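Side-chain contacts in DNA polymerase III subunit delta (Bacillus subtilis, PDB 3ZH9), which probably opens the ring of the beta subunit dimer, as part of the complex that loads it onto primed DNA for replication: residues K191-I196 against E200-D205; F154-A159 against E169-L174; A64-F69 against T113-L118; E30-I35 against L77-N82. All blocks are in the same frame, centred on the assembly; numbering follows the deposited sequence.

Overall arrangement
From the N terminus, contact 4 opens at residues 30-35 and contact 3 at 64-69; residues 77-82 then close contact 4 before residues 113-118 close contact 3, so the two loops cross. Both reach the five-stranded parallel sheet, where strands 76-81 and 113-119 are neighbours: helix 25-39 packs in contact 4, and the end of helix 59-66 in contact 3. Contacts 2 and 1 follow in series, without nesting. Contact 2 closes a short loop between helices 148-160 and 168-177, and contact 1 a tighter one between helix 182-195 and residues 200-205. Their centres lie about 11 Å apart, and Leu204 packs on Ala170 and His173.

Contact 1 (K191-I196 against E200-D205); sequences KLCTFI and EEITLD. With SO4 (sulfate ion), chain C.
Leu192, Cys193 and Ile196 pack against Ile202, which the chain reaches soon after helix 182-195 has ended. The apolar part centres on Ile202, whose side chain crosses that of Leu192 at about a right angle. Its CD1 meets Leu192 CB at 3.7 Å and Cys193 SG at 4.1 Å, while its CG2 branch lies beside the two methyls of Leu192. Ile196 CD1 adds a contact with Ile202 CG1 at 3.8 Å. Ile196 has CG1 between its backbone N and carbonyl carbon (chi1 66°), and from there CD1 also reaches the backbone of Glu201, 3.7 Å from its C atom. The short, weakly bonded strand at 201-202 pairs in parallel with 165-166 through backbone bonds to Thr165, a small two-stranded sheet beside the helices of this domain. An alanine at Ile202 would lack the methyl that meets Cys193 SG and is likely to open a gap between Leu192 CB and Ile196 CD1. The polar bonds lie outside the packing, at residues 200-201: a sulfate, probably from the crystallisation liquor, accepts hydrogen bonds from Glu200 N at O1 (2.9 Å, 161°) and from Glu201 N at O3 (2.7 Å), with a weak additional bond from Glu200 N to O3.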
loop_
_atom_site.group_PDB
_atom_site.type_symbol
_atom_site.label_atom_id
_atom_site.label_comp_id
_atom_site.label_asym_id
_atom_site.label_seq_id
_atom_site.Cartn_x
_atom_site.Cartn_y
_atom_site.Cartn_z
ATOM N N LYS A 191 15.167 0.824 9.508
ATOM C CA LYS A 191 15.991 1.874 10.093
ATOM C C LYS A 191 16.137 1.643 11.580
ATOM O O LYS A 191 17.222 1.821 12.134
ATOM C CB LYS A 191 15.376 3.249 9.847
ATOM C CG LYS A 191 15.645 3.808 8.454
ATOM C CD LYS A 191 14.687 4.968 8.136
ATOM C CE LYS A 191 14.882 6.106 9.121
ATOM N NZ LYS A 191 13.815 7.147 8.992
ATOM N N LEU A 192 15.045 1.238 12.226
ATOM C CA LEU A 192 15.068 1.031 13.676
ATOM C C LEU A 192 15.937 -0.162 14.043
ATOM O O LEU A 192 16.669 -0.100 15.018
ATOM C CB LEU A 192 13.655 0.889 14.257
ATOM C CG LEU A 192 12.825 2.192 14.341
ATOM C CD1 LEU A 192 11.298 1.945 14.355
ATOM C CD2 LEU A 192 13.257 3.014 15.577
ATOM N N CYS A 193 15.853 -1.243 13.269
ATOM C CA CYS A 193 16.649 -2.431 13.556
ATOM C C CYS A 193 18.133 -2.118 13.497
ATOM O O CYS A 193 18.882 -2.585 14.332
ATOM C CB CYS A 193 16.298 -3.585 12.608
ATOM S SG CYS A 193 14.644 -4.256 12.884
ATOM N N THR A 194 18.541 -1.308 12.518
ATOM C CA THR A 194 19.927 -0.850 12.399
ATOM C C THR A 194 20.290 0.057 13.562
ATOM O O THR A 194 21.316 -0.131 14.217
ATOM C CB THR A 194 20.157 -0.088 11.078
ATOM O OG1 THR A 194 19.902 -0.962 9.975
ATOM C CG2 THR A 194 21.606 0.437 10.984
ATOM N N PHE A 195 19.421 1.022 13.833
ATOM C CA PHE A 195 19.636 2.028 14.882
ATOM C C PHE A 195 19.969 1.439 16.249
ATOM O O PHE A 195 20.873 1.920 16.920
ATOM C CB PHE A 195 18.408 2.938 15.014
ATOM C CG PHE A 195 18.582 4.044 16.031
ATOM C CD1 PHE A 195 19.449 5.090 15.789
ATOM C CD2 PHE A 195 17.883 4.033 17.225
ATOM C CE1 PHE A 195 19.614 6.100 16.712
ATOM C CE2 PHE A 195 18.053 5.050 18.156
ATOM C CZ PHE A 195 18.914 6.072 17.897
ATOM N N ILE A 196 19.239 0.407 16.671
ATOM C CA ILE A 196 19.391 -0.081 18.037
ATOM C C ILE A 196 20.639 -0.960 18.206
ATOM O O ILE A 196 20.938 -1.414 19.303
ATOM C CB ILE A 196 18.122 -0.799 18.562
ATOM C CG1 ILE A 196 17.848 -2.095 17.795
ATOM C CG2 ILE A 196 16.893 0.136 18.470
ATOM C CD1 ILE A 196 16.649 -2.846 18.350
ATOM N N GLU A 200 18.230 -5.883 21.281
ATOM C CA GLU A 200 17.238 -6.723 20.627
ATOM C C GLU A 200 15.880 -6.047 20.434
ATOM O O GLU A 200 15.186 -6.292 19.438
ATOM C CB GLU A 200 17.043 -8.029 21.395
ATOM C CG GLU A 200 15.971 -8.910 20.782
ATOM C CD GLU A 200 15.886 -10.262 21.443
ATOM O OE1 GLU A 200 16.729 -10.541 22.325
ATOM O OE2 GLU A 200 14.983 -11.045 21.074
ATOM N N GLU A 201 15.503 -5.199 21.384
ATOM C CA GLU A 201 14.160 -4.641 21.388
ATOM C C GLU A 201 14.090 -3.187 20.933
ATOM O O GLU A 201 14.777 -2.321 21.474
ATOM C CB GLU A 201 13.518 -4.766 22.769
ATOM C CG GLU A 201 12.092 -4.237 22.794
ATOM C CD GLU A 201 11.484 -4.204 24.188
ATOM O OE1 GLU A 201 12.071 -4.806 25.112
ATOM O OE2 GLU A 201 10.414 -3.576 24.357
ATOM N N ILE A 202 13.255 -2.928 19.933
ATOM C CA ILE A 202 12.899 -1.560 19.582
ATOM C C ILE A 202 11.927 -1.036 20.654
ATOM O O ILE A 202 10.805 -1.539 20.781
ATOM C CB ILE A 202 12.230 -1.501 18.187
ATOM C CG1 ILE A 202 13.167 -2.070 17.107
ATOM C CG2 ILE A 202 11.768 -0.077 17.846
ATOM C CD1 ILE A 202 12.445 -2.316 15.779
ATOM N N THR A 203 12.374 -0.052 21.431
ATOM C CA THR A 203 11.539 0.568 22.458
ATOM C C THR A 203 10.670 1.692 21.883
ATOM O O THR A 203 10.897 2.149 20.761
ATOM C CB THR A 203 12.381 1.151 23.611
ATOM O OG1 THR A 203 13.113 2.296 23.155
ATOM C CG2 THR A 203 13.354 0.107 24.180
ATOM N N LEU A 204 9.672 2.117 22.654
ATOM C CA LEU A 204 8.834 3.247 22.286
ATOM C C LEU A 204 9.710 4.492 22.170
ATOM O O LEU A 204 9.530 5.303 21.275
ATOM C CB LEU A 204 7.747 3.483 23.335
ATOM C CG LEU A 204 6.841 4.696 23.078
ATOM C CD1 LEU A 204 6.022 4.476 21.814
ATOM C CD2 LEU A 204 5.926 4.983 24.260
ATOM N N ASP A 205 10.660 4.642 23.082
ATOM C CA ASP A 205 11.605 5.753 22.998
ATOM C C ASP A 205 12.402 5.756 21.684
ATOM O O ASP A 205 12.619 6.815 21.103
ATOM C CB ASP A 205 12.566 5.746 24.193
ATOM C CG ASP A 205 11.945 6.325 25.463
ATOM O OD1 ASP A 205 10.970 7.108 25.385
ATOM O OD2 ASP A 205 12.463 6.007 26.552
HETATM S S SO4 C . 17.783 -5.539 24.745
HETATM O O1 SO4 C . 18.920 -6.198 24.100
HETATM O O2 SO4 C . 17.274 -6.346 25.852
HETATM O O3 SO4 C . 16.724 -5.354 23.760
HETATM O O4 SO4 C . 18.197 -4.242 25.275
#

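Contact 2 (F154-A159 against E169-L174)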
loop_
_atom_site.group_PDB
_atom_site.type_symbol
_atom_site.label_atom_id
_atom_site.label_comp_id
_atom_site.label_asym_id
_atom_site.label_seq_id
_atom_site.Cartn_x
_atom_site.Cartn_y
_atom_site.Cartn_z
ATOM N N PHE A 154 1.345 -6.977 11.932
ATOM C CA PHE A 154 2.295 -6.992 10.834
ATOM C C PHE A 154 3.633 -6.358 11.230
ATOM O O PHE A 154 4.694 -6.892 10.923
ATOM C CB PHE A 154 1.715 -6.272 9.628
ATOM C CG PHE A 154 2.734 -5.934 8.587
ATOM C CD1 PHE A 154 3.025 -6.824 7.576
ATOM C CD2 PHE A 154 3.395 -4.709 8.615
ATOM C CE1 PHE A 154 3.968 -6.513 6.610
ATOM C CE2 PHE A 154 4.331 -4.390 7.655
ATOM C CZ PHE A 154 4.619 -5.298 6.647
ATOM N N THR A 155 3.565 -5.209 11.898
ATOM C CA THR A 155 4.757 -4.487 12.366
ATOM C C THR A 155 5.559 -5.312 13.377
ATOM O O THR A 155 6.780 -5.401 13.301
ATOM C CB THR A 155 4.357 -3.150 13.015
ATOM O OG1 THR A 155 3.545 -2.403 12.102
ATOM C CG2 THR A 155 5.587 -2.309 13.384
ATOM N N VAL A 156 4.857 -5.924 14.324
ATOM C CA VAL A 156 5.507 -6.765 15.311
ATOM C C VAL A 156 6.224 -7.944 14.660
ATOM O O VAL A 156 7.373 -8.258 15.001
ATOM C CB VAL A 156 4.495 -7.248 16.369
ATOM C CG1 VAL A 156 5.077 -8.409 17.206
ATOM C CG2 VAL A 156 4.082 -6.079 17.266
ATOM N N ASN A 157 5.553 -8.587 13.710
ATOM C CA ASN A 157 6.138 -9.733 13.037
ATOM C C ASN A 157 7.261 -9.304 12.122
ATOM O O ASN A 157 8.196 -10.050 11.903
ATOM C CB ASN A 157 5.083 -10.496 12.241
ATOM C CG ASN A 157 4.154 -11.286 13.128
ATOM O OD1 ASN A 157 4.582 -11.868 14.127
ATOM N ND2 ASN A 157 2.868 -11.307 12.774
ATOM N N LEU A 158 7.159 -8.098 11.579
ATOM C CA LEU A 158 8.185 -7.609 10.677
ATOM C C LEU A 158 9.534 -7.499 11.404
ATOM O O LEU A 158 10.558 -7.922 10.876
ATOM C CB LEU A 158 7.779 -6.266 10.070
ATOM C CG LEU A 158 8.785 -5.728 9.062
ATOM C CD1 LEU A 158 9.027 -6.767 7.997
ATOM C CD2 LEU A 158 8.315 -4.406 8.441
ATOM N N ALA A 159 9.525 -6.933 12.609
ATOM C CA ALA A 159 10.734 -6.843 13.428
ATOM C C ALA A 159 11.420 -8.203 13.593
ATOM O O ALA A 159 12.646 -8.310 13.517
ATOM C CB ALA A 159 10.414 -6.210 14.813
ATOM N N GLU A 169 3.016 -1.465 22.185
ATOM C CA GLU A 169 2.906 -0.015 22.344
ATOM C C GLU A 169 3.811 0.743 21.354
ATOM O O GLU A 169 3.380 1.687 20.711
ATOM C CB GLU A 169 3.221 0.395 23.782
ATOM C CG GLU A 169 2.974 1.868 24.078
ATOM C CD GLU A 169 3.387 2.263 25.499
ATOM O OE1 GLU A 169 4.029 1.437 26.185
ATOM O OE2 GLU A 169 3.077 3.400 25.927
ATOM N N ALA A 170 5.063 0.311 21.244
ATOM C CA ALA A 170 6.034 0.903 20.329
ATOM C C ALA A 170 5.581 0.756 18.883
ATOM O O ALA A 170 5.734 1.676 18.066
ATOM C CB ALA A 170 7.403 0.242 20.524
ATOM N N ALA A 171 5.036 -0.419 18.579
ATOM C CA ALA A 171 4.527 -0.745 17.255
ATOM C C ALA A 171 3.300 0.085 16.879
ATOM O O ALA A 171 3.178 0.567 15.754
ATOM C CB ALA A 171 4.188 -2.247 17.176
ATOM N N GLU A 172 2.379 0.229 17.822
ATOM C CA GLU A 172 1.190 1.026 17.598
ATOM C C GLU A 172 1.568 2.473 17.343
ATOM O O GLU A 172 0.962 3.150 16.520
ATOM C CB GLU A 172 0.253 0.936 18.806
ATOM C CG GLU A 172 -0.526 -0.376 18.855
ATOM C CD GLU A 172 -1.317 -0.553 20.138
ATOM O OE1 GLU A 172 -0.961 0.092 21.148
ATOM O OE2 GLU A 172 -2.294 -1.341 20.131
ATOM N N HIS A 173 2.561 2.954 18.069
ATOM C CA HIS A 173 2.984 4.335 17.888
ATOM C C HIS A 173 3.626 4.544 16.517
ATOM O O HIS A 173 3.397 5.553 15.852
ATOM C CB HIS A 173 3.945 4.765 18.982
ATOM C CG HIS A 173 4.119 6.249 19.049
ATOM N ND1 HIS A 173 5.325 6.869 18.816
ATOM C CD2 HIS A 173 3.221 7.235 19.276
ATOM C CE1 HIS A 173 5.170 8.181 18.922
ATOM N NE2 HIS A 173 3.904 8.426 19.202
ATOM N N LEU A 174 4.415 3.569 16.090
ATOM C CA LEU A 174 5.049 3.620 14.782
ATOM C C LEU A 174 3.986 3.700 13.691
ATOM O O LEU A 174 4.050 4.536 12.794
ATOM C CB LEU A 174 5.940 2.382 14.573
ATOM C CG LEU A 174 6.489 2.290 13.139
ATOM C CD1 LEU A 174 7.186 3.586 12.770
ATOM C CD2 LEU A 174 7.447 1.135 13.019
#
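Thr155 and Val156 of helix 148-160 meet Ala171 and Leu174 of helix 168-177 through methyl groups alone. The tight part lies around Ala171, whose CB touches two methyls of the facing helix, reached in directions roughly at right angles to each other: Val156 CG2 at 3.8 Å and Thr155 CG2 at 4.0 Å. The small side chain lets the backbones come close, with the CA atoms of Thr155 and Ala171 6.2 Å apart. One turn on, Leu174 sends CD2 to within 3.9 Å of Thr155 CG2, and the two side chains cross obliquely. The two branches of Thr155 go separate ways. OG1 stands beside the backbone N (chi1 -54°), which leaves the methyl CG2 opposite that N and facing helix 168-177; OG1 itself turns back to bond the carbonyl O of Thr151 in its own helix, so this buried hydroxyl is satisfied without a partner across the interface.

The short helical segments approach to 9.5 Å, with 114° between their directions, and the steep crossing is consistent with the few side chains that touch. Helix 182-195 closes the buried side: Ile185 and Ile189 touch Thr155, and Ile189 and Glu188 touch Leu174. The three helices thus pack together beyond the parallel sheet, consistent with the small helical domain that follows the core in AAA+ relatives.

Toward solvent the fit thins out. Val156 is partly exposed and offers one methyl to Ala171. Beyond Ala171, the exposed Glu172 points its CB away from residues 154-159 and touches Thr152, earlier in the same helix as those residues.

Contact 3 (A64-F69 against T113-L118)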
loop_
_atom_site.group_PDB
_atom_site.type_symbol
_atom_site.label_atom_id
_atom_site.label_comp_id
_atom_site.label_asym_id
_atom_site.label_seq_id
_atom_site.Cartn_x
_atom_site.Cartn_y
_atom_site.Cartn_z
ATOM N N ALA A 64 5.748 -20.511 -22.928
ATOM C CA ALA A 64 6.858 -20.966 -23.762
ATOM C C ALA A 64 8.185 -20.575 -23.112
ATOM O O ALA A 64 9.155 -21.344 -23.124
ATOM C CB ALA A 64 6.752 -20.391 -25.194
ATOM N N ASP A 65 8.229 -19.379 -22.538
ATOM C CA ASP A 65 9.395 -18.991 -21.741
ATOM C C ASP A 65 9.620 -19.928 -20.557
ATOM O O ASP A 65 10.751 -20.322 -20.269
ATOM C CB ASP A 65 9.265 -17.555 -21.224
ATOM C CG ASP A 65 9.761 -16.527 -22.229
ATOM O OD1 ASP A 65 9.414 -16.645 -23.430
ATOM O OD2 ASP A 65 10.510 -15.612 -21.821
ATOM N N ALA A 66 8.540 -20.269 -19.868
ATOM C CA ALA A 66 8.647 -21.058 -18.642
ATOM C C ALA A 66 9.201 -22.434 -18.985
ATOM O O ALA A 66 9.889 -23.066 -18.183
ATOM C CB ALA A 66 7.304 -21.177 -17.990
ATOM N N GLU A 67 8.927 -22.886 -20.204
ATOM C CA GLU A 67 9.356 -24.210 -20.606
ATOM C C GLU A 67 10.730 -24.233 -21.273
ATOM O O GLU A 67 11.169 -25.256 -21.774
ATOM C CB GLU A 67 8.265 -24.907 -21.418
ATOM C CG GLU A 67 7.404 -25.786 -20.513
ATOM C CD GLU A 67 5.991 -25.972 -21.016
ATOM O OE1 GLU A 67 5.684 -25.486 -22.131
ATOM O OE2 GLU A 67 5.189 -26.609 -20.291
ATOM N N THR A 68 11.419 -23.100 -21.236
ATOM C CA THR A 68 12.782 -23.006 -21.746
ATOM C C THR A 68 13.768 -23.262 -20.614
ATOM O O THR A 68 13.579 -22.762 -19.503
ATOM C CB THR A 68 13.052 -21.596 -22.297
ATOM O OG1 THR A 68 12.112 -21.306 -23.334
ATOM C CG2 THR A 68 14.462 -21.494 -22.859
ATOM N N PHE A 69 14.814 -24.039 -20.883
ATOM C CA PHE A 69 15.889 -24.223 -19.916
ATOM C C PHE A 69 16.484 -22.873 -19.540
ATOM O O PHE A 69 16.554 -21.966 -20.371
ATOM C CB PHE A 69 17.006 -25.108 -20.479
ATOM C CG PHE A 69 16.581 -26.515 -20.774
ATOM C CD1 PHE A 69 15.507 -27.087 -20.113
ATOM C CD2 PHE A 69 17.265 -27.273 -21.719
ATOM C CE1 PHE A 69 15.113 -28.388 -20.386
ATOM C CE2 PHE A 69 16.880 -28.574 -21.996
ATOM C CZ PHE A 69 15.800 -29.133 -21.324
ATOM N N THR A 113 12.157 -23.712 -13.706
ATOM C CA THR A 113 11.515 -22.406 -13.774
ATOM C C THR A 113 10.774 -22.101 -12.475
ATOM O O THR A 113 10.115 -22.972 -11.899
ATOM C CB THR A 113 10.500 -22.352 -14.951
ATOM O OG1 THR A 113 11.206 -22.356 -16.191
ATOM C CG2 THR A 113 9.620 -21.109 -14.877
ATOM N N VAL A 114 10.904 -20.871 -12.003
ATOM C CA VAL A 114 9.991 -20.346 -10.989
ATOM C C VAL A 114 8.973 -19.433 -11.676
ATOM O O VAL A 114 9.322 -18.382 -12.233
ATOM C CB VAL A 114 10.741 -19.585 -9.872
ATOM C CG1 VAL A 114 9.741 -19.026 -8.834
ATOM C CG2 VAL A 114 11.799 -20.504 -9.231
ATOM N N PHE A 115 7.715 -19.860 -11.644
ATOM C CA PHE A 115 6.614 -19.184 -12.336
ATOM C C PHE A 115 5.744 -18.453 -11.300
ATOM O O PHE A 115 5.146 -19.089 -10.416
ATOM C CB PHE A 115 5.778 -20.240 -13.061
ATOM C CG PHE A 115 4.766 -19.687 -14.021
ATOM C CD1 PHE A 115 3.485 -19.349 -13.585
ATOM C CD2 PHE A 115 5.079 -19.536 -15.377
ATOM C CE1 PHE A 115 2.537 -18.846 -14.481
ATOM C CE2 PHE A 115 4.142 -19.042 -16.267
ATOM C CZ PHE A 115 2.867 -18.698 -15.822
ATOM N N VAL A 116 5.677 -17.129 -11.398
ATOM C CA VAL A 116 4.893 -16.340 -10.448
ATOM C C VAL A 116 3.718 -15.611 -11.109
ATOM O O VAL A 116 3.891 -14.797 -12.023
ATOM C CB VAL A 116 5.770 -15.332 -9.680
ATOM C CG1 VAL A 116 7.067 -15.992 -9.224
ATOM C CG2 VAL A 116 6.101 -14.169 -10.557
ATOM N N LEU A 117 2.513 -15.950 -10.671
ATOM C CA LEU A 117 1.330 -15.176 -11.013
ATOM C C LEU A 117 1.184 -14.049 -10.003
ATOM O O LEU A 117 1.071 -14.294 -8.801
ATOM C CB LEU A 117 0.083 -16.042 -10.946
ATOM C CG LEU A 117 -0.207 -16.824 -12.211
ATOM C CD1 LEU A 117 -1.263 -17.878 -11.932
ATOM C CD2 LEU A 117 -0.659 -15.845 -13.298
ATOM N N LEU A 118 1.172 -12.819 -10.499
ATOM C CA LEU A 118 0.930 -11.661 -9.659
ATOM C C LEU A 118 -0.473 -11.138 -9.981
ATOM O O LEU A 118 -0.711 -10.605 -11.066
ATOM C CB LEU A 118 2.006 -10.608 -9.911
ATOM C CG LEU A 118 2.017 -9.416 -8.963
ATOM C CD1 LEU A 118 1.933 -9.892 -7.526
ATOM C CD2 LEU A 118 3.270 -8.581 -9.188
#
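The contact of Ala66 with Thr113 and Phe115 seats the C-terminal end of helix 59-66 on the start of a central strand, and joins one hydrogen bond to a small apolar patch. Thr113 OG1 donates to Ala66 O over 2.5 Å, very short even for a hydroxyl, a value that may partly reflect coordinate error. In Thr113 OG1 lies opposite the carbonyl carbon (chi1 -70°), a position that turns the hydroxyl to the helix end and leaves CG2 3.9 Å from Ala66 CB. The same Ala66 CB comes to the edge of the Phe115 ring, near its plane, 3.8 Å from CD2.

Strand 113-119 is the middle one of a five-stranded parallel sheet with strand order 2-3-4-1-5, the order seen in AAA+ relatives of the P-loop class. Tyr105 of helix 99-107 also packs on Ala66 and Thr113, whereas helix 25-39 receives Val114 and Leu118 of the alternate strand face. A valine in place of Thr113 would probably keep the apolar touch but leave Ala66 O without this hydroxyl donor, weakening the tie between helix end and strand.

Past the helix, the chain turns back on itself and also takes bonds from outside. Thr68 OG1 reaches back to Ala64 O at 3.0 Å, tilted 22° from the carbonyl plane, and Thr68 N bonds Asp65 O. Outside the pair of segments, Arg76 NE takes the carbonyl of Thr68, and Tyr112 OH that of Glu67.

Contact 4 (E30-I35 against L77-N82); sequences ETVSRI and LVIVKN
Val32 and Ile35, on one side of helix 25-39, pack on Leu77 and Ile79 of strand 76-81 in an alpha/beta layer: the helix that follows the first strand lies over the parallel sheet, as in other members of the P-loop NTPase clan. The apolar part consists of two separate pairs. Val32 and Ile79 reach toward each other tip to tip, with CG1 of the valine 3.7 Å from CD1 of the isoleucine. In Val32 that methyl stands opposite the backbone N (chi1 160°), from where it is directed at the strand. The second pair meets differently: Ile35 and Leu77 cross at about a right angle, and Ile35 CG2 touches Leu77 CD1 at 3.9 Å. In each pair one methyl of the helix residue meets one methyl of the strand residue. The backbones stay well apart, with 8.5 Å between the CA atoms of Val32 and Ile79, and neighbours fill in around them: Leu118 reaches Val32 and Val116 reaches Ile79, both from the adjoining strand 113-119, while Leu9 of helix 2-10 lies on Ile35.

The polar part lies within the helix, away from the strand. Arg34, which also makes a cation-pi contact with Trp6, forms a salt bridge with Glu30 one turn earlier. Its NE donates over 2.8 Å to the anti lone pair of Glu30 OE2, with that oxygen 16° out of the guanidinium plane.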
loop_
_atom_site.group_PDB
_atom_site.type_symbol
_atom_site.label_atom_id
_atom_site.label_comp_id
_atom_site.label_asym_id
_atom_site.label_seq_id
_atom_site.Cartn_x
_atom_site.Cartn_y
_atom_site.Cartn_z
ATOM N N GLU A 30 7.367 -6.294 -3.014
ATOM C CA GLU A 30 8.508 -6.655 -2.180
ATOM C C GLU A 30 8.815 -8.162 -2.294
ATOM O O GLU A 30 9.974 -8.576 -2.325
ATOM C CB GLU A 30 8.243 -6.242 -0.735
ATOM C CG GLU A 30 9.263 -6.757 0.245
ATOM C CD GLU A 30 10.648 -6.193 -0.008
ATOM O OE1 GLU A 30 10.747 -5.187 -0.739
ATOM O OE2 GLU A 30 11.632 -6.749 0.526
ATOM N N THR A 31 7.765 -8.970 -2.392
ATOM C CA THR A 31 7.904 -10.428 -2.469
ATOM C C THR A 31 8.481 -10.867 -3.815
ATOM O O THR A 31 9.365 -11.722 -3.882
ATOM C CB THR A 31 6.531 -11.120 -2.222
ATOM O OG1 THR A 31 6.051 -10.763 -0.916
ATOM C CG2 THR A 31 6.648 -12.649 -2.333
ATOM N N VAL A 32 7.965 -10.281 -4.888
ATOM C CA VAL A 32 8.489 -10.535 -6.223
ATOM C C VAL A 32 9.976 -10.199 -6.254
ATOM O O VAL A 32 10.782 -10.904 -6.855
ATOM C CB VAL A 32 7.738 -9.693 -7.277
ATOM C CG1 VAL A 32 8.562 -9.555 -8.550
ATOM C CG2 VAL A 32 6.379 -10.303 -7.568
ATOM N N SER A 33 10.338 -9.116 -5.578
ATOM C CA SER A 33 11.729 -8.694 -5.522
ATOM C C SER A 33 12.594 -9.708 -4.763
ATOM O O SER A 33 13.711 -10.028 -5.183
ATOM C CB SER A 33 11.829 -7.300 -4.887
ATOM O OG SER A 33 13.168 -6.850 -4.889
ATOM N N ARG A 34 12.083 -10.217 -3.645
ATOM C CA ARG A 34 12.829 -11.218 -2.886
ATOM C C ARG A 34 12.959 -12.513 -3.681
ATOM O O ARG A 34 13.955 -13.230 -3.561
ATOM C CB ARG A 34 12.184 -11.479 -1.519
ATOM C CG ARG A 34 12.500 -10.393 -0.476
ATOM C CD ARG A 34 11.508 -10.428 0.694
ATOM N NE ARG A 34 11.709 -9.301 1.602
ATOM C CZ ARG A 34 12.254 -9.386 2.813
ATOM N NH1 ARG A 34 12.658 -10.561 3.292
ATOM N NH2 ARG A 34 12.382 -8.294 3.557
ATOM N N ILE A 35 11.962 -12.823 -4.497
ATOM C CA ILE A 35 12.046 -14.071 -5.246
ATOM C C ILE A 35 13.096 -13.913 -6.332
ATOM O O ILE A 35 13.857 -14.830 -6.597
ATOM C CB ILE A 35 10.711 -14.489 -5.865
ATOM C CG1 ILE A 35 9.748 -14.979 -4.777
ATOM C CG2 ILE A 35 10.939 -15.595 -6.905
ATOM C CD1 ILE A 35 8.291 -15.098 -5.253
ATOM N N LEU A 77 13.244 -17.277 -14.051
ATOM C CA LEU A 77 12.122 -16.637 -13.370
ATOM C C LEU A 77 11.150 -16.063 -14.389
ATOM O O LEU A 77 11.535 -15.280 -15.248
ATOM C CB LEU A 77 12.602 -15.523 -12.432
ATOM C CG LEU A 77 11.538 -14.742 -11.646
ATOM C CD1 LEU A 77 10.637 -15.674 -10.824
ATOM C CD2 LEU A 77 12.209 -13.728 -10.731
ATOM N N VAL A 78 9.885 -16.445 -14.290
ATOM C CA VAL A 78 8.886 -15.957 -15.226
ATOM C C VAL A 78 7.748 -15.328 -14.441
ATOM O O VAL A 78 7.103 -15.991 -13.622
ATOM C CB VAL A 78 8.318 -17.073 -16.135
ATOM C CG1 VAL A 78 7.105 -16.554 -16.910
ATOM C CG2 VAL A 78 9.394 -17.620 -17.092
ATOM N N ILE A 79 7.519 -14.042 -14.679
ATOM C CA ILE A 79 6.497 -13.304 -13.955
ATOM C C ILE A 79 5.339 -12.956 -14.879
ATOM O O ILE A 79 5.530 -12.440 -15.986
ATOM C CB ILE A 79 7.093 -12.039 -13.319
ATOM C CG1 ILE A 79 8.212 -12.427 -12.352
ATOM C CG2 ILE A 79 6.025 -11.218 -12.613
ATOM C CD1 ILE A 79 8.983 -11.255 -11.842
ATOM N N VAL A 80 4.136 -13.265 -14.419
ATOM C CA VAL A 80 2.929 -13.075 -15.204
ATOM C C VAL A 80 1.935 -12.240 -14.418
ATOM O O VAL A 80 1.292 -12.738 -13.486
ATOM C CB VAL A 80 2.290 -14.430 -15.572
ATOM C CG1 VAL A 80 1.027 -14.217 -16.352
ATOM C CG2 VAL A 80 3.261 -15.253 -16.373
ATOM N N LYS A 81 1.817 -10.965 -14.785
ATOM C CA LYS A 81 0.928 -10.047 -14.071
ATOM C C LYS A 81 -0.500 -10.024 -14.617
ATOM O O LYS A 81 -0.724 -10.232 -15.816
ATOM C CB LYS A 81 1.488 -8.625 -14.106
ATOM C CG LYS A 81 2.885 -8.467 -13.525
ATOM C CD LYS A 81 3.357 -7.028 -13.703
ATOM C CE LYS A 81 4.786 -6.836 -13.236
ATOM N NZ LYS A 81 5.347 -5.553 -13.753
ATOM N N ASN A 82 -1.452 -9.758 -13.721
ATOM C CA ASN A 82 -2.844 -9.436 -14.069
ATOM C C ASN A 82 -3.672 -10.527 -14.748
ATOM O O ASN A 82 -4.213 -10.308 -15.835
ATOM C CB ASN A 82 -2.915 -8.164 -14.919
ATOM C CG ASN A 82 -2.240 -6.982 -14.257
ATOM O OD1 ASN A 82 -1.606 -6.168 -14.929
ATOM N ND2 ASN A 82 -2.363 -6.884 -12.942
#